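Local coordinates for BH0236 protein (Bacillus halodurans, PDB 5T7A), which probably binds beta-1,3-glucan through its family 56 carbohydrate-binding module, the part of the protein in this structure, at residues R40-F51 and R79-L90. Sequence-based numbering, arbitrary orientation. Where two conformers were deposited one is given.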
# COMPACT_ATOMS: atom_id res chain seq x y z
N ARG A 40 5.48 -6.31 -0.83
CA ARG A 40 6.61 -6.92 -1.47
C ARG A 40 7.91 -6.49 -0.73
O ARG A 40 7.82 -5.78 0.28
CB ARG A 40 6.67 -6.59 -2.96
CG ARG A 40 6.93 -5.14 -3.27
CD ARG A 40 6.85 -4.95 -4.79
NE ARG A 40 7.12 -3.61 -5.20
CZ ARG A 40 6.74 -3.04 -6.32
NH1 ARG A 40 5.98 -3.67 -7.20
NH2 ARG A 40 7.06 -1.80 -6.55
N GLY A 41 9.09 -6.96 -1.20
CA GLY A 41 10.30 -6.45 -0.57
C GLY A 41 10.43 -6.79 0.94
O GLY A 41 10.94 -5.97 1.70
N ILE A 42 10.01 -7.98 1.34
CA ILE A 42 9.97 -8.32 2.76
C ILE A 42 11.41 -8.70 3.22
O ILE A 42 12.07 -9.57 2.60
CB ILE A 42 9.00 -9.44 2.98
CG1 ILE A 42 7.58 -8.93 2.67
CG2 ILE A 42 9.11 -9.93 4.41
CD1 ILE A 42 6.60 -10.03 2.39
N THR A 43 11.88 -7.94 4.20
CA THR A 43 13.20 -8.22 4.81
C THR A 43 12.97 -8.32 6.31
O THR A 43 11.84 -8.20 6.82
CB THR A 43 14.20 -7.13 4.55
OG1 THR A 43 13.85 -5.96 5.30
CG2 THR A 43 14.30 -6.82 3.07
N GLY A 44 14.06 -8.52 7.05
CA GLY A 44 13.86 -8.57 8.47
C GLY A 44 13.41 -7.26 9.09
O GLY A 44 12.84 -7.28 10.14
N ASN A 45 13.73 -6.12 8.48
CA ASN A 45 13.42 -4.83 9.11
C ASN A 45 12.48 -3.98 8.30
O ASN A 45 12.33 -2.77 8.60
CB ASN A 45 14.71 -4.10 9.46
CG ASN A 45 15.53 -3.63 8.25
OD1 ASN A 45 15.06 -3.52 7.10
ND2 ASN A 45 16.79 -3.30 8.53
N GLU A 46 11.94 -4.52 7.19
CA GLU A 46 11.02 -3.67 6.39
C GLU A 46 10.19 -4.48 5.44
O GLU A 46 10.49 -5.62 5.14
CB GLU A 46 11.72 -2.59 5.60
CG GLU A 46 12.46 -3.01 4.39
CD GLU A 46 13.10 -1.87 3.61
OE1 GLU A 46 13.77 -1.01 4.21
OE2 GLU A 46 12.95 -1.83 2.38
N VAL A 47 9.06 -3.89 5.04
CA VAL A 47 8.27 -4.41 3.89
C VAL A 47 7.96 -3.21 3.08
O VAL A 47 7.98 -2.05 3.58
CB VAL A 47 6.96 -5.14 4.28
CG1 VAL A 47 7.23 -6.23 5.34
CG2 VAL A 47 5.92 -4.19 4.84
N THR A 48 7.58 -3.44 1.81
CA THR A 48 7.14 -2.35 0.95
C THR A 48 5.70 -2.54 0.57
O THR A 48 5.33 -3.56 0.01
CB THR A 48 8.00 -2.22 -0.31
OG1 THR A 48 9.34 -1.85 0.09
CG2 THR A 48 7.42 -1.15 -1.25
N ILE A 49 4.87 -1.55 0.87
CA ILE A 49 3.49 -1.51 0.30
C ILE A 49 3.61 -0.96 -1.08
O ILE A 49 4.21 0.13 -1.30
CB ILE A 49 2.55 -0.60 1.10
CG1 ILE A 49 2.45 -1.06 2.57
CG2 ILE A 49 1.14 -0.64 0.50
CD1 ILE A 49 1.74 -0.09 3.48
N PHE A 50 3.02 -1.67 -2.06
CA PHE A 50 3.10 -1.20 -3.44
C PHE A 50 1.70 -1.07 -4.00
O PHE A 50 0.79 -1.78 -3.63
CB PHE A 50 3.93 -2.08 -4.33
CG PHE A 50 3.28 -3.40 -4.70
CD1 PHE A 50 3.34 -4.48 -3.83
CD2 PHE A 50 2.58 -3.56 -5.89
CE1 PHE A 50 2.78 -5.71 -4.17
CE2 PHE A 50 1.97 -4.77 -6.25
CZ PHE A 50 2.08 -5.86 -5.40
N PHE A 51 1.60 -0.20 -4.98
CA PHE A 51 0.33 0.07 -5.72
C PHE A 51 0.70 0.35 -7.18
O PHE A 51 1.44 1.29 -7.49
CB PHE A 51 -0.38 1.26 -5.09
CG PHE A 51 -1.77 1.54 -5.67
CD1 PHE A 51 -2.89 0.97 -5.08
CD2 PHE A 51 -1.92 2.32 -6.81
CE1 PHE A 51 -4.16 1.17 -5.59
CE2 PHE A 51 -3.16 2.53 -7.30
CZ PHE A 51 -4.27 1.96 -6.74
N ARG A 79 7.61 5.48 -8.70
CA ARG A 79 8.80 5.01 -9.34
C ARG A 79 8.36 4.13 -10.53
O ARG A 79 7.73 3.12 -10.32
CB ARG A 79 9.62 4.17 -8.35
CG ARG A 79 10.97 3.68 -8.86
CD ARG A 79 11.84 3.01 -7.79
NE ARG A 79 11.23 1.80 -7.17
CZ ARG A 79 11.24 0.56 -7.69
NH1 ARG A 79 11.83 0.29 -8.87
NH2 ARG A 79 10.65 -0.43 -7.03
N ASN A 80 8.68 4.56 -11.74
CA ASN A 80 8.38 3.80 -12.96
C ASN A 80 6.97 3.36 -13.07
O ASN A 80 6.67 2.22 -13.44
CB ASN A 80 9.27 2.59 -13.07
CG ASN A 80 10.71 2.98 -13.23
OD1 ASN A 80 11.02 4.04 -13.83
ND2 ASN A 80 11.61 2.15 -12.67
N GLY A 81 6.08 4.28 -12.73
CA GLY A 81 4.65 4.00 -12.90
C GLY A 81 3.98 3.23 -11.76
O GLY A 81 2.76 2.96 -11.85
N GLU A 82 4.76 2.89 -10.73
CA GLU A 82 4.30 2.20 -9.53
C GLU A 82 4.40 3.19 -8.42
O GLU A 82 4.99 4.26 -8.62
CB GLU A 82 5.18 1.00 -9.20
CG GLU A 82 5.17 -0.11 -10.21
CD GLU A 82 5.82 -1.34 -9.65
OE1 GLU A 82 5.12 -2.32 -9.43
OE2 GLU A 82 7.03 -1.32 -9.32
N TRP A 83 3.82 2.87 -7.26
CA TRP A 83 3.82 3.74 -6.07
C TRP A 83 4.18 2.86 -4.87
O TRP A 83 3.69 1.74 -4.70
CB TRP A 83 2.52 4.41 -5.89
CG TRP A 83 2.12 5.28 -7.01
CD1 TRP A 83 1.64 4.90 -8.25
CD2 TRP A 83 2.23 6.70 -7.06
NE1 TRP A 83 1.42 5.99 -9.01
CE2 TRP A 83 1.83 7.11 -8.33
CE3 TRP A 83 2.63 7.67 -6.14
CZ2 TRP A 83 1.78 8.44 -8.69
CZ3 TRP A 83 2.60 9.00 -6.55
CH2 TRP A 83 2.18 9.35 -7.81
N GLU A 84 5.04 3.38 -4.00
CA GLU A 84 5.58 2.59 -2.89
C GLU A 84 5.58 3.34 -1.59
O GLU A 84 5.72 4.59 -1.58
CB GLU A 84 7.03 2.22 -3.16
CG GLU A 84 7.14 1.31 -4.34
CD GLU A 84 8.58 0.94 -4.73
OE1 GLU A 84 9.46 1.87 -4.76
OE2 GLU A 84 8.79 -0.26 -5.09
N ARG A 85 5.44 2.58 -0.50
CA ARG A 85 5.67 3.09 0.85
C ARG A 85 6.36 1.95 1.63
O ARG A 85 5.80 0.89 1.83
CB ARG A 85 4.40 3.53 1.52
CG ARG A 85 4.56 3.89 2.98
CD ARG A 85 5.17 5.22 3.19
NE ARG A 85 5.47 5.39 4.62
CZ ARG A 85 6.09 6.48 5.05
NH1 ARG A 85 6.36 7.45 4.19
NH2 ARG A 85 6.40 6.58 6.34
N VAL A 86 7.53 2.26 2.17
CA VAL A 86 8.27 1.32 3.03
C VAL A 86 7.75 1.45 4.47
O VAL A 86 7.59 2.56 4.99
CB VAL A 86 9.81 1.58 2.92
CG1 VAL A 86 10.58 0.68 3.88
CG2 VAL A 86 10.32 1.34 1.52
N VAL A 87 7.44 0.34 5.08
CA VAL A 87 7.03 0.28 6.46
C VAL A 87 8.14 -0.45 7.19
O VAL A 87 8.45 -1.61 6.89
CB VAL A 87 5.74 -0.48 6.64
CG1 VAL A 87 5.36 -0.55 8.11
CG2 VAL A 87 4.65 0.23 5.86
N GLU A 88 8.77 0.30 8.10
CA GLU A 88 9.95 -0.24 8.82
C GLU A 88 9.61 -0.81 10.16
O GLU A 88 8.62 -0.45 10.80
CB GLU A 88 11.04 0.84 8.98
CG GLU A 88 11.51 1.45 7.68
CD GLU A 88 12.64 2.41 7.89
OE1 GLU A 88 12.37 3.53 8.35
OE2 GLU A 88 13.79 2.00 7.63
N ASN A 89 10.38 -1.81 10.55
CA ASN A 89 10.33 -2.42 11.88
C ASN A 89 9.11 -3.14 12.35
O ASN A 89 8.86 -3.19 13.55
CB ASN A 89 10.85 -1.40 12.91
CG ASN A 89 12.24 -0.95 12.57
OD1 ASN A 89 12.52 0.25 12.49
ND2 ASN A 89 13.11 -1.93 12.25
N LEU A 90 8.36 -3.77 11.44
CA LEU A 90 7.35 -4.74 11.84
C LEU A 90 7.99 -5.97 12.48
O LEU A 90 8.76 -6.67 11.85
CB LEU A 90 6.48 -5.20 10.67
CG LEU A 90 5.61 -4.13 10.02
CD1 LEU A 90 5.03 -4.61 8.70
CD2 LEU A 90 4.47 -3.78 10.94
O HOH W 1 9.61 -2.73 -3.96
O HOH W 2 10.72 -5.83 10.33
O HOH W 3 12.78 -4.66 12.41
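Residues 46-51 and 82-88 pair as adjacent antiparallel strands in the middle of the all-beta fold of this family 56 carbohydrate-binding module, with strands 35-40 and 72-79 flanking the pair. Val47-Val87, Ile49-Arg85 and Phe51-Trp83 are the hydrogen-bonded pairs, each closed by two backbone bonds. The ladder gains one more rung at its end, where Asn89 N gives a nearly straight bond to Asn45 O but approaches from above the carbonyl plane. Beyond it, one water bridges Gly44 O and Leu90 O.

Val47, Ile49, Phe51 and Val87 turn to the inner face. There Ile49 CD1 lies 3.8 Å from Val87 CG2, while Val47 CG2 meets Leu90 CD1 at 4.0 Å; Leu64, Leu96 and Phe100 pack against Ile49 from strands 60-66 and 95-103. Trp83 brings the edge of its ring to Phe51 O.

The other face carries a salt-bridge network. Arg40 reaches over Phe50, whose CB sits 3.5 Å above the centre of the guanidinium plane, and grips Glu82 end-on in one of its two conformers, less certain than the Glu84 side: NH1 meets OE1 at 2.7 Å, NH2 meets OE2. The extended chain from CG to NE (chi2 -176°, chi3 -179°) carries the group this far. Arg79, bent at chi3 (61°), holds Glu84 side-on through NE and NH2. Arg40 thus bridges both glutamates, while Glu84, shared by both arginines, probably holds their guanidinium groups together. A water also links Arg40 NE to Glu84 OE2, the oxygen that Arg40 NH2 and Arg79 NH2 both approach from the same face of the carboxylate, each at 2.7 Å.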